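Local coordinates for protein uronate isomerase (Caulobacter crescentus, PDB 2Q01) that catalyses the isomerisation of D-glucuronate to D-fructuronate and of D-galacturonate to D-tagaturonate in pentose and glucuronate interconversion, at residues P6-H10 against N120-Q125; L159-I165 against F422-P426. All blocks are in the same frame, centred on the assembly; numbering follows the deposited sequence. Where two conformers were deposited one is given.

Contact 1: P6-H10 against N120-Q125; sequences PLSFH and NHVFSQ
F9 lays its ring flat against the helix backbone of N120 and H121. The carbonyl carbon of N120 sits over the ring centre, 4.1 Å above its plane, and the same face takes the amide N of H121. Ring atom CE2 of F9 presses on CA of H121 at 3.5 Å, while CE1 on the other flank of the ring meets CB of N120 at 3.8 Å. H121 offers the ring its CB; with CG anti to the backbone N (chi1 -176°) its imidazole leads on toward helix 425-445, where it touches A427 and D430. An alanine in place of F9 would probably strip the aromatic cover from the N120-H121 peptide and open a gap beside CB of both residues. L7 makes the second apolar contact: its CD1 meets CB of F123 at 3.8 Å, the two side chains crossing at about a right angle, and its CD2 lies 4.0 Å from CB of N120. An extended N-terminal arm thus runs past one side of helix 114-126, L7 and F9 pointing toward the helix and the intervening S8 away from it. No hydrogen bond joins the two segments. The polar bonds lie within the helix: S124 OG donates to the carbonyl O of N120 at 2.7 Å, 15° out of the carbonyl plane, and S124 N binds that same oxygen. Turned back this way (chi1 68°), OG also rests 3.6 Å from CD2 of F9. N120 OD1, buried by the contact beside CD2 of L7, finds no hydrogen-bond partner. Farther along the arm, H10 stacks on H447 of the second subunit.

Contact 2: L159-I165 against F422-P426; sequences LFDRFNI and FLSIP
P426 lies over one face of the F163 ring in a CH-pi contact: its CG stands 3.6 Å from the ring centroid, 8° off the normal, and CD follows at 3.7 Å from CD2 of F163. The aromatic pair F163-F422 is oblique, with planes at 47° and centroids 5.6 Å apart. F422, its CG anti to the backbone N (chi1 178°), reaches across to helix 156-162, where the ring's rim meets CB of L159 at 3.7 Å from CE2 and the backbone N of F160 near CZ. These side chains pack helix 156-162 and the turn into strand 165-169 of the parallel sheet against residues 422-426, which lead into helix 425-445, within a chain of the TIM-barrel clan. N164, with positive phi, makes that turn as a Schellman motif, its N bonded to O of D161 and I165 N weakly to O of F160. Just beyond it, I165 sends CD1 to CE1 of F422 at 3.8 Å. Aliphatic contact continues where CD1 of L159 meets CD1 of L423 at 4.0 Å. F422 also packs edge-to-face with F49 and touches L168 of strand 165-169.

From the N terminus, the arm 6-10 precedes helix 19-30 and first meets its partner on helix 114-126, so contact 1 closes a loop of 109 intervening residues that includes strand 37-39. Contact 2 opens only afterwards, at helix 156-162, and spans 256 residues before returning at 422-426; the two loops follow in series and neither nest nor cross. Their centres lie about 16 Å apart, and helix 114-126 bridges them: V122, from the helix segment of contact 1, packs its CG2 3.4 Å from O of L423. The peripheral arm is thereby joined through one helix to the buried junction of strand 165-169 and helix 425-445.

Contact 1: P6-H10 against N120-Q125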
# COMPACT_ATOMS: atom_id res chain seq x y z
N PRO B 6 8.03 12.71 -34.97
CA PRO B 6 6.59 12.50 -35.19
C PRO B 6 5.77 12.22 -33.93
O PRO B 6 6.27 11.62 -32.97
CB PRO B 6 6.57 11.28 -36.12
CG PRO B 6 7.80 10.52 -35.79
CD PRO B 6 8.83 11.54 -35.39
N LEU B 7 4.51 12.66 -33.94
CA LEU B 7 3.56 12.30 -32.89
C LEU B 7 2.98 10.94 -33.24
O LEU B 7 2.10 10.83 -34.09
CB LEU B 7 2.44 13.35 -32.77
CG LEU B 7 1.85 13.70 -31.39
CD1 LEU B 7 0.79 14.78 -31.54
CD2 LEU B 7 1.27 12.51 -30.64
N SER B 8 3.50 9.91 -32.59
CA SER B 8 3.02 8.55 -32.76
C SER B 8 2.08 8.19 -31.62
O SER B 8 2.52 7.91 -30.50
CB SER B 8 4.21 7.58 -32.83
OG SER B 8 3.77 6.25 -32.99
N PHE B 9 0.78 8.21 -31.90
CA PHE B 9 -0.22 7.85 -30.90
C PHE B 9 -0.89 6.53 -31.29
O PHE B 9 -1.81 6.50 -32.12
CB PHE B 9 -1.25 8.97 -30.73
CG PHE B 9 -1.78 9.09 -29.32
CD1 PHE B 9 -0.90 9.19 -28.23
CD2 PHE B 9 -3.14 9.11 -29.08
CE1 PHE B 9 -1.37 9.29 -26.94
CE2 PHE B 9 -3.63 9.22 -27.79
CZ PHE B 9 -2.74 9.32 -26.71
N HIS B 10 -0.41 5.46 -30.66
CA HIS B 10 -0.69 4.08 -31.07
C HIS B 10 -2.10 3.62 -30.73
O HIS B 10 -2.67 4.05 -29.73
CB HIS B 10 0.33 3.14 -30.43
CG HIS B 10 0.51 1.84 -31.16
ND1 HIS B 10 -0.25 0.73 -30.89
CD2 HIS B 10 1.39 1.47 -32.12
CE1 HIS B 10 0.14 -0.27 -31.66
NE2 HIS B 10 1.14 0.15 -32.41
N ASN B 120 -1.40 14.41 -25.53
CA ASN B 120 -1.12 13.86 -26.86
C ASN B 120 -2.37 13.32 -27.56
O ASN B 120 -2.42 13.29 -28.78
CB ASN B 120 -0.00 12.82 -26.82
CG ASN B 120 1.38 13.44 -26.62
OD1 ASN B 120 1.68 14.51 -27.16
ND2 ASN B 120 2.22 12.76 -25.86
N HIS B 121 -3.36 12.89 -26.77
CA HIS B 121 -4.69 12.57 -27.29
C HIS B 121 -5.33 13.84 -27.84
O HIS B 121 -5.87 13.83 -28.94
CB HIS B 121 -5.55 11.94 -26.19
CG HIS B 121 -6.91 11.48 -26.64
ND1 HIS B 121 -7.31 10.16 -26.56
CD2 HIS B 121 -7.97 12.16 -27.13
CE1 HIS B 121 -8.54 10.05 -27.01
NE2 HIS B 121 -8.97 11.25 -27.36
N VAL B 122 -5.26 14.94 -27.08
CA VAL B 122 -5.83 16.22 -27.51
C VAL B 122 -5.13 16.74 -28.78
O VAL B 122 -5.79 17.18 -29.72
CB VAL B 122 -5.77 17.28 -26.38
CG1 VAL B 122 -6.28 18.63 -26.85
CG2 VAL B 122 -6.59 16.83 -25.19
N PHE B 123 -3.80 16.65 -28.80
CA PHE B 123 -3.01 17.14 -29.93
C PHE B 123 -3.27 16.35 -31.20
O PHE B 123 -3.43 16.95 -32.26
CB PHE B 123 -1.51 17.10 -29.61
CG PHE B 123 -1.07 18.07 -28.54
CD1 PHE B 123 0.06 17.80 -27.78
CD2 PHE B 123 -1.78 19.24 -28.30
CE1 PHE B 123 0.48 18.69 -26.79
CE2 PHE B 123 -1.37 20.13 -27.31
CZ PHE B 123 -0.24 19.85 -26.56
N SER B 124 -3.33 15.03 -31.09
CA SER B 124 -3.47 14.16 -32.26
C SER B 124 -4.90 13.89 -32.70
O SER B 124 -5.16 13.79 -33.90
CB SER B 124 -2.75 12.83 -32.03
OG SER B 124 -3.39 12.07 -31.03
N GLN B 125 -5.83 13.78 -31.75
CA GLN B 125 -7.22 13.46 -32.07
C GLN B 125 -8.13 14.68 -32.21
O GLN B 125 -9.02 14.70 -33.05
CB GLN B 125 -7.84 12.48 -31.06
CG GLN B 125 -7.02 11.23 -30.78
CD GLN B 125 -6.94 10.30 -31.97
OE1 GLN B 125 -5.85 9.90 -32.38
NE2 GLN B 125 -8.10 9.96 -32.53

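Contact 2: L159-I165 against F422-P426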
# COMPACT_ATOMS: atom_id res chain seq x y z
N LEU B 159 -18.26 21.41 -29.74
CA LEU B 159 -17.31 20.43 -29.21
C LEU B 159 -18.01 19.39 -28.33
O LEU B 159 -17.65 18.22 -28.37
CB LEU B 159 -16.22 21.13 -28.41
CG LEU B 159 -15.06 21.77 -29.17
CD1 LEU B 159 -14.30 22.74 -28.27
CD2 LEU B 159 -14.12 20.72 -29.73
N PHE B 160 -18.99 19.84 -27.55
CA PHE B 160 -19.83 18.98 -26.71
C PHE B 160 -20.51 17.90 -27.55
O PHE B 160 -20.61 16.75 -27.12
CB PHE B 160 -20.88 19.84 -26.00
CG PHE B 160 -21.66 19.13 -24.92
CD1 PHE B 160 -21.28 19.24 -23.59
CD2 PHE B 160 -22.81 18.40 -25.22
CE1 PHE B 160 -22.00 18.61 -22.59
CE2 PHE B 160 -23.55 17.78 -24.22
CZ PHE B 160 -23.14 17.88 -22.90
N ASP B 161 -20.98 18.28 -28.73
CA ASP B 161 -21.65 17.36 -29.64
C ASP B 161 -20.68 16.42 -30.36
O ASP B 161 -20.96 15.23 -30.50
CB ASP B 161 -22.51 18.13 -30.64
CG ASP B 161 -23.52 19.04 -29.97
OD1 ASP B 161 -23.92 20.05 -30.59
OD2 ASP B 161 -23.90 18.74 -28.82
N ARG B 162 -19.55 16.96 -30.78
CA ARG B 162 -18.50 16.18 -31.43
C ARG B 162 -17.89 15.14 -30.50
O ARG B 162 -17.52 14.05 -30.94
CB ARG B 162 -17.39 17.09 -31.96
CG ARG B 162 -16.54 16.44 -33.04
CD ARG B 162 -15.06 16.63 -32.80
NE ARG B 162 -14.63 18.00 -33.07
CZ ARG B 162 -13.37 18.36 -33.32
NH1 ARG B 162 -12.40 17.44 -33.34
NH2 ARG B 162 -13.09 19.63 -33.56
N PHE B 163 -17.80 15.47 -29.21
CA PHE B 163 -17.22 14.58 -28.20
C PHE B 163 -18.18 13.46 -27.79
O PHE B 163 -17.77 12.49 -27.15
CB PHE B 163 -16.77 15.36 -26.97
CG PHE B 163 -15.54 16.21 -27.18
CD1 PHE B 163 -14.67 15.99 -28.25
CD2 PHE B 163 -15.22 17.22 -26.27
CE1 PHE B 163 -13.54 16.78 -28.43
CE2 PHE B 163 -14.09 18.01 -26.43
CZ PHE B 163 -13.24 17.79 -27.52
N ASN B 164 -19.45 13.61 -28.18
CA ASN B 164 -20.52 12.65 -27.89
C ASN B 164 -20.77 12.56 -26.39
O ASN B 164 -20.88 11.48 -25.82
CB ASN B 164 -20.24 11.28 -28.53
CG ASN B 164 -21.50 10.42 -28.67
OD1 ASN B 164 -21.41 9.20 -28.79
ND2 ASN B 164 -22.67 11.06 -28.65
N ILE B 165 -20.85 13.72 -25.75
CA ILE B 165 -21.14 13.77 -24.33
C ILE B 165 -22.64 13.67 -24.16
O ILE B 165 -23.40 14.45 -24.73
CB ILE B 165 -20.56 15.03 -23.66
CG1 ILE B 165 -19.04 15.08 -23.87
CG2 ILE B 165 -20.90 15.05 -22.16
CD1 ILE B 165 -18.40 16.44 -23.68
N PHE B 422 -11.80 20.95 -20.48
CA PHE B 422 -12.91 20.39 -21.24
C PHE B 422 -12.44 19.51 -22.40
O PHE B 422 -13.03 18.47 -22.66
CB PHE B 422 -13.81 21.51 -21.75
CG PHE B 422 -14.95 21.04 -22.59
CD1 PHE B 422 -15.97 20.27 -22.04
CD2 PHE B 422 -15.03 21.38 -23.94
CE1 PHE B 422 -17.04 19.83 -22.81
CE2 PHE B 422 -16.09 20.95 -24.72
CZ PHE B 422 -17.10 20.17 -24.16
N LEU B 423 -11.36 19.93 -23.06
CA LEU B 423 -10.81 19.21 -24.21
C LEU B 423 -10.17 17.87 -23.86
O LEU B 423 -9.99 17.02 -24.74
CB LEU B 423 -9.79 20.08 -24.94
CG LEU B 423 -10.29 20.81 -26.18
CD1 LEU B 423 -11.21 21.97 -25.85
CD2 LEU B 423 -9.10 21.29 -26.97
N SER B 424 -9.84 17.69 -22.58
CA SER B 424 -9.25 16.45 -22.09
C SER B 424 -10.32 15.42 -21.71
O SER B 424 -9.99 14.28 -21.39
CB SER B 424 -8.33 16.73 -20.90
OG SER B 424 -7.20 17.49 -21.28
N ILE B 425 -11.59 15.82 -21.73
CA ILE B 425 -12.70 14.92 -21.34
C ILE B 425 -12.76 13.62 -22.16
O ILE B 425 -12.73 12.54 -21.55
CB ILE B 425 -14.08 15.65 -21.22
CG1 ILE B 425 -14.10 16.55 -19.99
CG2 ILE B 425 -15.24 14.66 -21.18
CD1 ILE B 425 -15.41 17.32 -19.80
N PRO B 426 -12.82 13.69 -23.51
CA PRO B 426 -12.72 12.44 -24.28
C PRO B 426 -11.40 11.68 -24.10
O PRO B 426 -11.41 10.45 -24.11
CB PRO B 426 -12.89 12.90 -25.73
CG PRO B 426 -12.53 14.33 -25.73
CD PRO B 426 -13.02 14.85 -24.42